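Conserved domain protein (Bacillus anthracis, PDB 3FBQ) is of unknown function, a mostly beta-stranded protein whose two families of unknown function both belong to the E-set clan of immunoglobulin-like folds. Local coordinates at residues A[50-55]-A[177-182]; A[165-170]-A[223-228]; A[62-67]-A[129-134]. All coordinates share one frame; numbering follows the deposited sequence.

Contact 1: A[50-55]-A[177-182]; sequences DGRTLS and ILYYNQ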
ATOM      1  N   ASP A  50     -19.224  -9.496  14.155  1.00 29.76           N
ATOM      2  CA  ASP A  50     -19.953 -10.775  14.124  1.00 30.61           C
ATOM      3  C   ASP A  50     -19.408 -11.635  15.231  1.00 30.56           C
ATOM      4  O   ASP A  50     -20.032 -12.586  15.592  1.00 32.81           O
ATOM      5  CB  ASP A  50     -19.551 -11.551  12.815  1.00 30.70           C
ATOM      6  CG  ASP A  50     -20.669 -11.716  11.851  1.00 33.46           C
ATOM      7  OD1 ASP A  50     -21.812 -11.589  12.302  1.00 38.58           O
ATOM      8  OD2 ASP A  50     -20.454 -12.031  10.643  1.00 39.35           O
ATOM      9  N   GLY A  51     -18.185 -11.396  15.674  1.00 29.06           N
ATOM     10  CA  GLY A  51     -17.384 -12.521  16.156  1.00 27.68           C
ATOM     11  C   GLY A  51     -16.594 -13.128  15.002  1.00 27.42           C
ATOM     12  O   GLY A  51     -15.457 -13.640  15.186  1.00 26.38           O
ATOM     13  N   ARG A  52     -17.173 -13.073  13.803  1.00 26.38           N
ATOM     14  CA  ARG A  52     -16.492 -13.657  12.674  1.00 26.32           C
ATOM     15  C   ARG A  52     -15.925 -12.554  11.832  1.00 26.58           C
ATOM     16  O   ARG A  52     -14.784 -12.639  11.380  1.00 26.51           O
ATOM     17  CB  ARG A  52     -17.418 -14.537  11.824  1.00 25.32           C
ATOM     18  CG  ARG A  52     -16.824 -15.021  10.475  1.00 25.96           C
ATOM     19  CD  ARG A  52     -15.417 -15.719  10.507  1.00 22.33           C
ATOM     20  NE  ARG A  52     -15.354 -16.741  11.549  1.00 24.47           N
ATOM     21  CZ  ARG A  52     -14.249 -17.401  11.923  1.00 24.76           C
ATOM     22  NH1 ARG A  52     -14.306 -18.288  12.886  1.00 23.08           N
ATOM     23  NH2 ARG A  52     -13.083 -17.204  11.336  1.00 26.81           N
ATOM     24  N   THR A  53     -16.762 -11.543  11.568  1.00 26.36           N
ATOM     25  CA  THR A  53     -16.386 -10.505  10.638  1.00 24.60           C
ATOM     26  C   THR A  53     -16.550  -9.107  11.289  1.00 25.61           C
ATOM     27  O   THR A  53     -17.394  -8.916  12.186  1.00 27.36           O
ATOM     28  CB  THR A  53     -16.929 -10.723   9.159  1.00 23.62           C
ATOM     29  OG1 THR A  53     -17.401  -9.489   8.651  1.00 23.50           O
ATOM     30  CG2 THR A  53     -18.036 -11.727   9.004  1.00 20.78           C
ATOM     31  N   LEU A  54     -15.684  -8.157  10.931  1.00 24.86           N
ATOM     32  CA  LEU A  54     -15.718  -6.837  11.529  1.00 23.96           C
ATOM     33  C   LEU A  54     -16.050  -5.872  10.416  1.00 24.18           C
ATOM     34  O   LEU A  54     -15.438  -5.921   9.347  1.00 24.54           O
ATOM     35  CB  LEU A  54     -14.375  -6.524  12.105  1.00 23.26           C
ATOM     36  CG  LEU A  54     -14.105  -5.051  12.376  1.00 24.20           C
ATOM     37  CD1 LEU A  54     -14.726  -4.520  13.697  1.00 22.54           C
ATOM     38  CD2 LEU A  54     -12.561  -4.829  12.329  1.00 23.88           C
ATOM     39  N   SER A  55     -17.074  -5.056  10.616  1.00 24.26           N
ATOM     40  CA  SER A  55     -17.495  -4.191   9.554  1.00 25.22           C
ATOM     41  C   SER A  55     -17.477  -2.833  10.139  1.00 27.29           C
ATOM     42  O   SER A  55     -17.822  -2.605  11.314  1.00 29.12           O
ATOM     43  CB  SER A  55     -18.856  -4.533   8.952  1.00 24.49           C
ATOM     44  OG  SER A  55     -19.187  -5.915   9.130  1.00 25.25           O
ATOM     45  N   ILE A 177     -24.642 -16.710   9.721  1.00 22.25           N
ATOM     46  CA  ILE A 177     -23.507 -17.176   8.846  1.00 22.12           C
ATOM     47  C   ILE A 177     -23.517 -18.645   8.485  1.00 22.12           C
ATOM     48  O   ILE A 177     -23.662 -19.488   9.340  1.00 22.48           O
ATOM     49  CB  ILE A 177     -22.160 -16.913   9.516  1.00 21.55           C
ATOM     50  CG1 ILE A 177     -22.026 -15.431   9.915  1.00 21.42           C
ATOM     51  CG2 ILE A 177     -21.025 -17.356   8.618  1.00 22.20           C
ATOM     52  CD1 ILE A 177     -20.885 -15.202  10.832  1.00 21.88           C
ATOM     53  N   LEU A 178     -23.367 -18.962   7.212  1.00 23.49           N
ATOM     54  CA  LEU A 178     -23.170 -20.380   6.820  1.00 25.15           C
ATOM     55  C   LEU A 178     -21.703 -20.712   6.477  1.00 25.40           C
ATOM     56  O   LEU A 178     -21.140 -20.169   5.527  1.00 25.05           O
ATOM     57  CB  LEU A 178     -24.085 -20.781   5.659  1.00 24.88           C
ATOM     58  CG  LEU A 178     -25.593 -20.631   5.927  1.00 27.10           C
ATOM     59  CD1 LEU A 178     -26.342 -21.005   4.688  1.00 27.31           C
ATOM     60  CD2 LEU A 178     -26.148 -21.382   7.126  1.00 25.89           C
ATOM     61  N   TYR A 179     -21.103 -21.600   7.256  1.00 25.71           N
ATOM     62  CA  TYR A 179     -19.788 -22.082   6.945  1.00 26.90           C
ATOM     63  C   TYR A 179     -19.862 -23.382   6.171  1.00 27.84           C
ATOM     64  O   TYR A 179     -20.564 -24.320   6.526  1.00 27.49           O
ATOM     65  CB  TYR A 179     -19.086 -22.403   8.212  1.00 26.34           C
ATOM     66  CG  TYR A 179     -18.825 -21.239   9.085  1.00 28.51           C
ATOM     67  CD1 TYR A 179     -17.622 -20.510   8.976  1.00 22.84           C
ATOM     68  CD2 TYR A 179     -19.753 -20.876  10.106  1.00 31.58           C
ATOM     69  CE1 TYR A 179     -17.350 -19.475   9.814  1.00 22.39           C
ATOM     70  CE2 TYR A 179     -19.475 -19.809  10.974  1.00 27.80           C
ATOM     71  CZ  TYR A 179     -18.271 -19.124  10.814  1.00 27.28           C
ATOM     72  OH  TYR A 179     -17.991 -18.078  11.657  1.00 32.69           O
ATOM     73  N   TYR A 180     -19.063 -23.472   5.141  1.00 29.51           N
ATOM     74  CA  TYR A 180     -19.085 -24.674   4.354  1.00 31.00           C
ATOM     75  C   TYR A 180     -17.878 -24.767   3.379  1.00 31.51           C
ATOM     76  O   TYR A 180     -17.006 -23.884   3.364  1.00 30.63           O
ATOM     77  CB  TYR A 180     -20.403 -24.688   3.613  1.00 31.26           C
ATOM     78  CG  TYR A 180     -20.432 -23.635   2.546  1.00 32.95           C
ATOM     79  CD1 TYR A 180     -20.735 -22.298   2.850  1.00 32.78           C
ATOM     80  CD2 TYR A 180     -20.128 -23.971   1.213  1.00 33.99           C
ATOM     81  CE1 TYR A 180     -20.734 -21.323   1.833  1.00 32.78           C
ATOM     82  CE2 TYR A 180     -20.134 -23.006   0.188  1.00 31.81           C
ATOM     83  CZ  TYR A 180     -20.430 -21.703   0.503  1.00 30.52           C
ATOM     84  OH  TYR A 180     -20.453 -20.810  -0.522  1.00 27.76           O
ATOM     85  N   ASN A 181     -17.832 -25.844   2.579  1.00 32.72           N
ATOM     86  CA  ASN A 181     -16.695 -26.087   1.659  1.00 33.36           C
ATOM     87  C   ASN A 181     -17.082 -26.924   0.490  1.00 34.72           C
ATOM     88  O   ASN A 181     -18.049 -27.658   0.570  1.00 35.46           O
ATOM     89  CB  ASN A 181     -15.501 -26.748   2.340  1.00 31.77           C
ATOM     90  CG  ASN A 181     -15.858 -28.029   3.002  1.00 30.52           C
ATOM     91  OD1 ASN A 181     -16.280 -29.014   2.384  1.00 26.41           O
ATOM     92  ND2 ASN A 181     -15.684 -28.033   4.290  1.00 31.19           N
ATOM     93  N   GLN A 182     -16.295 -26.812  -0.586  1.00 36.39           N
ATOM     94  CA  GLN A 182     -16.495 -27.561  -1.809  1.00 37.25           C
ATOM     95  C   GLN A 182     -15.375 -28.543  -1.844  1.00 38.26           C
ATOM     96  O   GLN A 182     -14.269 -28.224  -1.403  1.00 37.43           O
ATOM     97  CB  GLN A 182     -16.452 -26.654  -3.055  1.00 37.03           C
ATOM     98  CG  GLN A 182     -15.257 -25.719  -3.185  1.00 38.41           C
ATOM     99  CD  GLN A 182     -15.319 -24.819  -4.437  1.00 42.05           C
ATOM    100  OE1 GLN A 182     -14.406 -24.829  -5.304  1.00 41.04           O
ATOM    101  NE2 GLN A 182     -16.373 -24.012  -4.523  1.00 44.16           N
TER

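Contact 2: A[165-170]-A[223-228]; sequences NMEKVA and NIRWSA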
ATOM      1  N   ASN A 165     -20.216 -29.389   1.251  1.00 33.99           N
ATOM      2  CA  ASN A 165     -20.438 -29.778   2.653  1.00 34.31           C
ATOM      3  C   ASN A 165     -20.703 -28.651   3.599  1.00 34.01           C
ATOM      4  O   ASN A 165     -19.869 -27.752   3.747  1.00 34.61           O
ATOM      5  CB  ASN A 165     -19.248 -30.543   3.183  1.00 34.71           C
ATOM      6  CG  ASN A 165     -18.794 -31.586   2.231  1.00 37.14           C
ATOM      7  OD1 ASN A 165     -19.419 -32.655   2.122  1.00 38.56           O
ATOM      8  ND2 ASN A 165     -17.727 -31.282   1.487  1.00 37.62           N
ATOM      9  N   MET A 166     -21.845 -28.709   4.270  1.00 33.14           N
ATOM     10  CA  MET A 166     -22.134 -27.745   5.302  1.00 32.41           C
ATOM     11  C   MET A 166     -21.125 -27.978   6.442  1.00 32.86           C
ATOM     12  O   MET A 166     -20.506 -29.053   6.531  1.00 33.31           O
ATOM     13  CB  MET A 166     -23.604 -27.929   5.744  1.00 33.18           C
ATOM     14  CG  MET A 166     -24.727 -27.423   4.722  1.00 29.55           C
ATOM     15  SD  MET A 166     -24.394 -25.810   3.870  1.00 22.91           S
ATOM     16  CE  MET A 166     -23.439 -26.334   2.444  1.00 30.85           C
ATOM     17  N   GLU A 167     -20.899 -26.986   7.287  1.00 32.76           N
ATOM     18  CA  GLU A 167     -19.942 -27.162   8.402  1.00 32.62           C
ATOM     19  C   GLU A 167     -20.511 -26.545   9.676  1.00 32.57           C
ATOM     20  O   GLU A 167     -20.493 -27.145  10.774  1.00 31.81           O
ATOM     21  CB  GLU A 167     -18.600 -26.468   8.106  1.00 32.93           C
ATOM     22  CG  GLU A 167     -17.464 -27.252   7.377  1.00 33.23           C
ATOM     23  CD  GLU A 167     -16.284 -26.305   6.967  1.00 38.25           C
ATOM     24  OE1 GLU A 167     -15.283 -26.720   6.290  1.00 40.61           O
ATOM     25  OE2 GLU A 167     -16.361 -25.099   7.305  1.00 39.22           O
ATOM     26  N   LYS A 168     -21.018 -25.328   9.536  1.00 32.11           N
ATOM     27  CA  LYS A 168     -21.431 -24.613  10.713  1.00 32.29           C
ATOM     28  C   LYS A 168     -22.496 -23.600  10.420  1.00 31.66           C
ATOM     29  O   LYS A 168     -22.584 -23.093   9.302  1.00 32.88           O
ATOM     30  CB  LYS A 168     -20.233 -23.899  11.309  1.00 31.75           C
ATOM     31  CG  LYS A 168     -20.315 -23.892  12.801  1.00 35.00           C
ATOM     32  CD  LYS A 168     -19.511 -22.772  13.403  1.00 40.55           C
ATOM     33  CE  LYS A 168     -17.991 -22.960  13.219  1.00 42.92           C
ATOM     34  NZ  LYS A 168     -17.622 -24.392  13.458  1.00 42.62           N
ATOM     35  N   VAL A 169     -23.283 -23.259  11.421  1.00 30.19           N
ATOM     36  CA  VAL A 169     -24.220 -22.174  11.237  1.00 30.12           C
ATOM     37  C   VAL A 169     -24.087 -21.234  12.439  1.00 30.81           C
ATOM     38  O   VAL A 169     -23.818 -21.719  13.536  1.00 31.28           O
ATOM     39  CB  VAL A 169     -25.671 -22.724  11.046  1.00 30.30           C
ATOM     40  CG1 VAL A 169     -26.154 -23.484  12.296  1.00 28.77           C
ATOM     41  CG2 VAL A 169     -26.650 -21.621  10.623  1.00 29.20           C
ATOM     42  N   ALA A 170     -24.231 -19.912  12.253  1.00 30.94           N
ATOM     43  CA  ALA A 170     -24.118 -18.990  13.384  1.00 31.76           C
ATOM     44  C   ALA A 170     -25.086 -17.804  13.309  1.00 32.34           C
ATOM     45  O   ALA A 170     -25.125 -17.128  12.325  1.00 32.58           O
ATOM     46  CB  ALA A 170     -22.669 -18.526  13.575  1.00 31.03           C
ATOM     47  N   ASN A 223     -10.587 -27.532  -3.475  1.00 34.49           N
ATOM     48  CA  ASN A 223     -11.177 -27.705  -2.147  1.00 33.92           C
ATOM     49  C   ASN A 223     -11.071 -26.437  -1.262  1.00 32.86           C
ATOM     50  O   ASN A 223     -10.056 -26.250  -0.549  1.00 32.81           O
ATOM     51  CB  ASN A 223     -10.509 -28.886  -1.461  1.00 34.98           C
ATOM     52  CG  ASN A 223     -10.970 -30.246  -2.034  1.00 39.27           C
ATOM     53  OD1 ASN A 223     -11.287 -30.404  -3.241  1.00 42.43           O
ATOM     54  ND2 ASN A 223     -11.013 -31.241  -1.154  1.00 42.20           N
ATOM     55  N   ILE A 224     -12.104 -25.584  -1.329  1.00 30.39           N
ATOM     56  CA  ILE A 224     -12.125 -24.276  -0.695  1.00 28.48           C
ATOM     57  C   ILE A 224     -13.148 -24.275   0.473  1.00 28.18           C
ATOM     58  O   ILE A 224     -14.308 -24.560   0.265  1.00 28.27           O
ATOM     59  CB  ILE A 224     -12.508 -23.115  -1.733  1.00 28.57           C
ATOM     60  CG1 ILE A 224     -11.751 -23.169  -3.080  1.00 28.76           C
ATOM     61  CG2 ILE A 224     -12.399 -21.751  -1.164  1.00 25.62           C
ATOM     62  CD1 ILE A 224     -10.386 -23.681  -3.009  1.00 32.85           C
ATOM     63  N   ARG A 225     -12.724 -23.928   1.686  1.00 27.28           N
ATOM     64  CA  ARG A 225     -13.632 -23.554   2.752  1.00 26.64           C
ATOM     65  C   ARG A 225     -14.058 -22.134   2.489  1.00 26.53           C
ATOM     66  O   ARG A 225     -13.218 -21.299   2.123  1.00 26.43           O
ATOM     67  CB  ARG A 225     -12.947 -23.645   4.102  1.00 26.08           C
ATOM     68  CG  ARG A 225     -11.986 -24.869   4.165  1.00 31.60           C
ATOM     69  CD  ARG A 225     -11.590 -25.246   5.572  1.00 36.64           C
ATOM     70  NE  ARG A 225     -12.713 -25.046   6.505  1.00 41.35           N
ATOM     71  CZ  ARG A 225     -12.580 -24.952   7.833  1.00 42.64           C
ATOM     72  NH1 ARG A 225     -11.365 -25.040   8.378  1.00 42.53           N
ATOM     73  NH2 ARG A 225     -13.647 -24.754   8.620  1.00 41.29           N
ATOM     74  N   TRP A 226     -15.364 -21.870   2.660  1.00 25.57           N
ATOM     75  CA  TRP A 226     -15.984 -20.580   2.386  1.00 24.59           C
ATOM     76  C   TRP A 226     -16.871 -20.248   3.542  1.00 25.15           C
ATOM     77  O   TRP A 226     -17.226 -21.103   4.364  1.00 26.92           O
ATOM     78  CB  TRP A 226     -16.994 -20.707   1.237  1.00 24.78           C
ATOM     79  CG  TRP A 226     -16.547 -21.161  -0.069  1.00 22.23           C
ATOM     80  CD1 TRP A 226     -16.667 -22.430  -0.587  1.00 25.97           C
ATOM     81  CD2 TRP A 226     -16.003 -20.366  -1.081  1.00 21.74           C
ATOM     82  NE1 TRP A 226     -16.175 -22.471  -1.867  1.00 28.00           N
ATOM     83  CE2 TRP A 226     -15.744 -21.209  -2.186  1.00 28.16           C
ATOM     84  CE3 TRP A 226     -15.644 -19.016  -1.159  1.00 25.54           C
ATOM     85  CZ2 TRP A 226     -15.146 -20.736  -3.357  1.00 31.12           C
ATOM     86  CZ3 TRP A 226     -15.038 -18.537  -2.319  1.00 25.87           C
ATOM     87  CH2 TRP A 226     -14.791 -19.390  -3.397  1.00 31.27           C
ATOM     88  N   SER A 227     -17.361 -19.026   3.569  1.00 24.81           N
ATOM     89  CA  SER A 227     -18.505 -18.716   4.425  1.00 24.60           C
ATOM     90  C   SER A 227     -19.267 -17.522   3.883  1.00 25.38           C
ATOM     91  O   SER A 227     -18.691 -16.681   3.152  1.00 26.65           O
ATOM     92  CB  SER A 227     -18.043 -18.448   5.829  1.00 23.61           C
ATOM     93  OG  SER A 227     -17.720 -17.092   5.963  1.00 27.41           O
ATOM     94  N   ALA A 228     -20.560 -17.418   4.184  1.00 25.40           N
ATOM     95  CA  ALA A 228     -21.301 -16.260   3.685  1.00 25.25           C
ATOM     96  C   ALA A 228     -22.185 -15.725   4.758  1.00 26.65           C
ATOM     97  O   ALA A 228     -22.564 -16.450   5.719  1.00 27.54           O
ATOM     98  CB  ALA A 228     -22.104 -16.638   2.551  1.00 24.77           C
TER

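Contact 3: A[62-67]-A[129-134]; sequences SEQDLG and RKKSIQ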
ATOM      1  N   SER A  62     -12.606  16.012   2.084  1.00 32.78           N
ATOM      2  CA  SER A  62     -11.433  16.636   1.615  1.00 33.72           C
ATOM      3  C   SER A  62     -11.578  18.097   1.228  1.00 35.37           C
ATOM      4  O   SER A  62     -12.664  18.644   1.248  1.00 34.87           O
ATOM      5  CB  SER A  62     -10.938  15.920   0.419  1.00 32.68           C
ATOM      6  OG  SER A  62      -9.787  16.638   0.030  1.00 33.67           O
ATOM      7  N   GLU A  63     -10.460  18.721   0.873  1.00 37.33           N
ATOM      8  CA  GLU A  63     -10.420  20.164   0.669  1.00 39.36           C
ATOM      9  C   GLU A  63     -10.547  20.515  -0.810  1.00 39.90           C
ATOM     10  O   GLU A  63     -10.270  21.644  -1.217  1.00 40.46           O
ATOM     11  CB  GLU A  63      -9.127  20.752   1.238  1.00 39.87           C
ATOM     12  CG  GLU A  63      -9.002  20.624   2.748  1.00 44.37           C
ATOM     13  CD  GLU A  63      -9.713  21.739   3.488  1.00 52.12           C
ATOM     14  OE1 GLU A  63     -10.786  22.176   3.019  1.00 55.97           O
ATOM     15  OE2 GLU A  63      -9.201  22.180   4.539  1.00 53.10           O
ATOM     16  N   GLN A  64     -10.967  19.541  -1.610  1.00 40.44           N
ATOM     17  CA  GLN A  64     -10.408  19.348  -2.943  1.00 40.53           C
ATOM     18  C   GLN A  64     -10.772  17.977  -3.501  1.00 41.44           C
ATOM     19  O   GLN A  64     -10.827  16.991  -2.766  1.00 42.32           O
ATOM     20  CB  GLN A  64      -8.888  19.518  -2.915  1.00 40.90           C
ATOM     21  CG  GLN A  64      -8.136  18.301  -2.405  1.00 42.52           C
ATOM     22  CD  GLN A  64      -7.142  17.763  -3.415  1.00 41.12           C
ATOM     23  OE1 GLN A  64      -6.564  18.518  -4.196  1.00 37.58           O
ATOM     24  NE2 GLN A  64      -6.938  16.451  -3.406  1.00 42.24           N
ATOM     25  N   ASP A  65     -11.019  17.921  -4.806  1.00 41.63           N
ATOM     26  CA  ASP A  65     -11.837  16.862  -5.386  1.00 42.69           C
ATOM     27  C   ASP A  65     -11.168  15.501  -5.230  1.00 42.73           C
ATOM     28  O   ASP A  65      -9.995  15.334  -5.563  1.00 43.64           O
ATOM     29  CB  ASP A  65     -12.113  17.147  -6.864  1.00 43.43           C
ATOM     30  CG  ASP A  65     -13.483  17.752  -7.095  1.00 46.15           C
ATOM     31  OD1 ASP A  65     -13.790  18.788  -6.467  1.00 47.71           O
ATOM     32  OD2 ASP A  65     -14.253  17.194  -7.904  1.00 48.46           O
ATOM     33  N   LEU A  66     -11.922  14.531  -4.723  1.00 42.69           N
ATOM     34  CA  LEU A  66     -11.518  13.131  -4.791  1.00 42.66           C
ATOM     35  C   LEU A  66     -11.849  12.528  -6.152  1.00 42.95           C
ATOM     36  O   LEU A  66     -11.297  11.498  -6.536  1.00 42.37           O
ATOM     37  CB  LEU A  66     -12.192  12.325  -3.679  1.00 43.56           C
ATOM     38  CG  LEU A  66     -11.626  12.510  -2.270  1.00 43.39           C
ATOM     39  CD1 LEU A  66     -10.118  12.322  -2.266  1.00 40.76           C
ATOM     40  CD2 LEU A  66     -12.003  13.875  -1.715  1.00 46.18           C
ATOM     41  N   GLY A  67     -12.755  13.178  -6.876  1.00 43.11           N
ATOM     42  CA  GLY A  67     -13.247  12.650  -8.118  1.00 42.60           C
ATOM     43  C   GLY A  67     -14.180  11.488  -7.864  1.00 42.79           C
ATOM     44  O   GLY A  67     -14.869  11.469  -6.856  1.00 42.90           O
ATOM     45  N   ARG A 129      -7.526  12.645 -11.074  1.00 39.65           N
ATOM     46  CA  ARG A 129      -6.499  13.672 -11.178  1.00 39.11           C
ATOM     47  C   ARG A 129      -5.043  13.178 -11.096  1.00 38.24           C
ATOM     48  O   ARG A 129      -4.155  13.964 -10.870  1.00 37.46           O
ATOM     49  CB  ARG A 129      -6.786  14.766 -10.154  1.00 39.55           C
ATOM     50  CG  ARG A 129      -6.703  16.185 -10.779  1.00 44.44           C
ATOM     51  CD  ARG A 129      -7.993  17.034 -10.598  1.00 50.02           C
ATOM     52  NE  ARG A 129      -9.175  16.245 -10.212  1.00 55.90           N
ATOM     53  CZ  ARG A 129      -9.859  15.395 -11.000  1.00 58.92           C
ATOM     54  NH1 ARG A 129      -9.480  15.185 -12.270  1.00 60.00           N
ATOM     55  NH2 ARG A 129     -10.939  14.750 -10.515  1.00 57.30           N
ATOM     56  N   LYS A 130      -4.815  11.864 -11.236  1.00 38.52           N
ATOM     57  CA  LYS A 130      -3.487  11.268 -11.579  1.00 37.97           C
ATOM     58  C   LYS A 130      -2.396  11.349 -10.476  1.00 37.95           C
ATOM     59  O   LYS A 130      -1.195  11.411 -10.730  1.00 37.72           O
ATOM     60  CB  LYS A 130      -2.993  11.946 -12.853  1.00 37.86           C
ATOM     61  CG  LYS A 130      -2.351  11.037 -13.861  1.00 37.28           C
ATOM     62  CD  LYS A 130      -3.384  10.293 -14.620  1.00 35.45           C
ATOM     63  CE  LYS A 130      -2.901  10.075 -16.010  1.00 38.03           C
ATOM     64  NZ  LYS A 130      -3.476  11.043 -16.996  1.00 36.46           N
ATOM     65  N   LYS A 131      -2.859  11.265  -9.252  1.00 38.34           N
ATOM     66  CA  LYS A 131      -2.297  11.959  -8.138  1.00 38.96           C
ATOM     67  C   LYS A 131      -2.732  11.193  -6.910  1.00 38.87           C
ATOM     68  O   LYS A 131      -3.727  10.457  -6.970  1.00 39.38           O
ATOM     69  CB  LYS A 131      -2.990  13.303  -8.055  1.00 38.77           C
ATOM     70  CG  LYS A 131      -2.129  14.326  -7.457  1.00 41.34           C
ATOM     71  CD  LYS A 131      -2.931  15.560  -7.197  1.00 42.43           C
ATOM     72  CE  LYS A 131      -3.778  15.375  -5.981  1.00 41.16           C
ATOM     73  NZ  LYS A 131      -4.777  16.449  -6.034  1.00 38.17           N
ATOM     74  N   SER A 132      -2.018  11.376  -5.800  1.00 37.74           N
ATOM     75  CA  SER A 132      -2.438  10.787  -4.538  1.00 36.51           C
ATOM     76  C   SER A 132      -2.193  11.862  -3.523  1.00 35.13           C
ATOM     77  O   SER A 132      -1.428  12.774  -3.805  1.00 33.56           O
ATOM     78  CB  SER A 132      -1.614   9.573  -4.181  1.00 36.77           C
ATOM     79  OG  SER A 132      -0.244   9.953  -4.153  1.00 39.28           O
ATOM     80  N   ILE A 133      -2.899  11.763  -2.388  1.00 33.21           N
ATOM     81  CA  ILE A 133      -2.586  12.540  -1.223  1.00 31.98           C
ATOM     82  C   ILE A 133      -1.832  11.611  -0.267  1.00 32.44           C
ATOM     83  O   ILE A 133      -2.375  10.616   0.234  1.00 32.88           O
ATOM     84  CB  ILE A 133      -3.838  13.156  -0.563  1.00 31.65           C
ATOM     85  CG1 ILE A 133      -4.474  14.229  -1.434  1.00 28.17           C
ATOM     86  CG2 ILE A 133      -3.490  13.826   0.754  1.00 33.12           C
ATOM     87  CD1 ILE A 133      -5.932  14.199  -1.282  1.00 20.52           C
ATOM     88  N   GLN A 134      -0.563  11.924  -0.042  1.00 32.54           N
ATOM     89  CA  GLN A 134       0.264  11.169   0.882  1.00 33.57           C
ATOM     90  C   GLN A 134      -0.016  11.522   2.344  1.00 33.70           C
ATOM     91  O   GLN A 134      -0.335  12.652   2.655  1.00 36.07           O
ATOM     92  CB  GLN A 134       1.715  11.461   0.550  1.00 34.00           C
ATOM     93  CG  GLN A 134       2.105  10.954  -0.843  1.00 36.28           C
ATOM     94  CD  GLN A 134       2.412   9.452  -0.897  1.00 40.65           C
ATOM     95  OE1 GLN A 134       1.644   8.635  -1.466  1.00 37.58           O
ATOM     96  NE2 GLN A 134       3.580   9.083  -0.328  1.00 45.59           N
TER

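Contact 1: A[50-55]-A[177-182]
Arg52 reaches from the turn before strand 53-62 to the phenol of Tyr179, and Ile177, two residues earlier on strand 175-184, crosses the first carbons of the arginine chain at about a right angle. With CG anti to the backbone N (chi1 171°) and further bends at chi2 and chi3, the arginine chain folds over the end of the tyrosine, its CG 3.5 Å from Tyr179 OH. NE then donates to Tyr179 OH over 3.0 Å. The bond is bent, 138° at the hydrogen, and the hydroxyl lies tilted from the guanidinium plane, whereas NE sits near the plane of the ring at its edge; the two planes are almost perpendicular, at 87°. The other guanidinium nitrogens are taken by the carbonyls of His106 and Asp108, so that three acceptors fix the group. These contacts join the five-stranded antiparallel sheet that holds strand 53-62 to the eight-stranded one that holds 175-184; the two segments fall in different sequence families of unknown function. Ile177 contributes CD1, 3.7 Å from Arg52 CB and also against the Asp50 carboxylate, while its CG2 lies over one face of the Tyr179 ring, toward the rim. Ser227 and Lys168, on the strands flanking 175-184, also touch this tyrosine.

Contact 2: A[165-170]-A[223-228]
Glu167 and Arg225 meet through their charged ends alone, in a salt bridge at the protein surface. Arg225 NH2 donates to Glu167 OE2 over 3.0 Å in a nearly straight bond of 163°, with OE2 close to the guanidinium plane at its edge. Seen from the acid, the approach is less regular: NH2 comes from above the carboxylate plane, 51° out of it. A second, weak bond runs from Arg225 NE to Glu167 OE1 (3.1 Å), and the two flat groups stand 77° apart, far from the coplanar fork that a carboxylate and a guanidinium can make. The glutamate chain is extended beyond CG and so spans the gap, while the arginine bends at chi3 to turn its NE and NH2 edge to the acid. Both strands belong to one antiparallel sheet but are not neighbours in it, since strand 175-184 runs between 162-171 and 224-231; the salt bridge therefore passes over the intervening strand. Glu167 and Lys168 both face Tyr179 of that strand, forming a classic beta bulge. Asn181 ND2, also on the middle strand, lies very close to Glu167 OE1, a probable hydrogen bond although modelled too short, and may help hold the acid; Asn181 OD1 accepts from Asn165 ND2. Next to Arg225 in the strand, Trp226 has Ile224 CG2 over one face of its indole, meets the Tyr180 ring, and packs on Glu36 of a second subunit.

Contact 3: A[62-67]-A[129-134]
Gln64 leaves its backbone with CG between N and the carbonyl carbon (chi1 80°) and bends again at chi2, which swings its amide to the end of Lys131 and to the methyl tip of Ile133. Lys131 comes from the opposite direction: its CG is anti to the backbone N, the chain runs on extended, and a bend at chi3 (77°) sets the ammonium beside the amide. Lys131 NZ makes a weak hydrogen bond to Gln64 OE1 at 3.3 Å. The amide nitrogen, Gln64 NE2, is about as near to NZ, but both are donors and do not bond. Ile133 places CD1 3.3 Å from Gln64 NE2, so the amide lies against a polar tip and an aliphatic one at once.

At the other end of the contact, the guanidinium of Arg129 turns an edge to the backbone of Gly67, with NH2 3.9 Å from Gly67 CA. Arg129 NH2 also lies 4.9 Å from Asp65 OD2, too far for a salt bridge, although the opposite charges probably attract weakly. Within the loop, Ser62 OG donates to Gln64 O over 3.0 Å, lying in the plane of the carbonyl and directed at one of its lone pairs, and so ties down the backbone from which the Gln64 side chain springs.

The 62-67 segment belongs to the connection from strand 53-62 of the five-stranded sheet to strand 71-78 of the three-stranded one. On the other segment, Lys130 and Lys131 both face Ile126 in a G1 beta bulge where the 114-126/131-144 hairpin turns back. Ile126 also touches the side chains of Gln64 and Ile133, and Gly67 O accepts from Tyr98 OH of strand 97-106. Beyond them, Gln134 pairs in an antiparallel ladder with a strand of a third subunit, carrying the three-stranded sheet across the interface.

Contacts 1 and 2 form one neighbourhood, their centres 8 Å apart, because strand 175-184 of contact 1 runs between the two strands of contact 2. They touch directly: Ile177 N lies 2.7 Å from Ala170 O, a probable backbone hydrogen bond, and the polar link between Asn181 and Glu167, too short as modelled, is a second point of touch. Along the chain their segments alternate. Contact 3 stands apart, its centre 35 Å from that of contact 1, with nearest atoms about 21 Å apart, and 41 Å from that of contact 2, on the opposite side of the chain's centre from contact 2. In sequence it is nested inside the loop closed by contact 1.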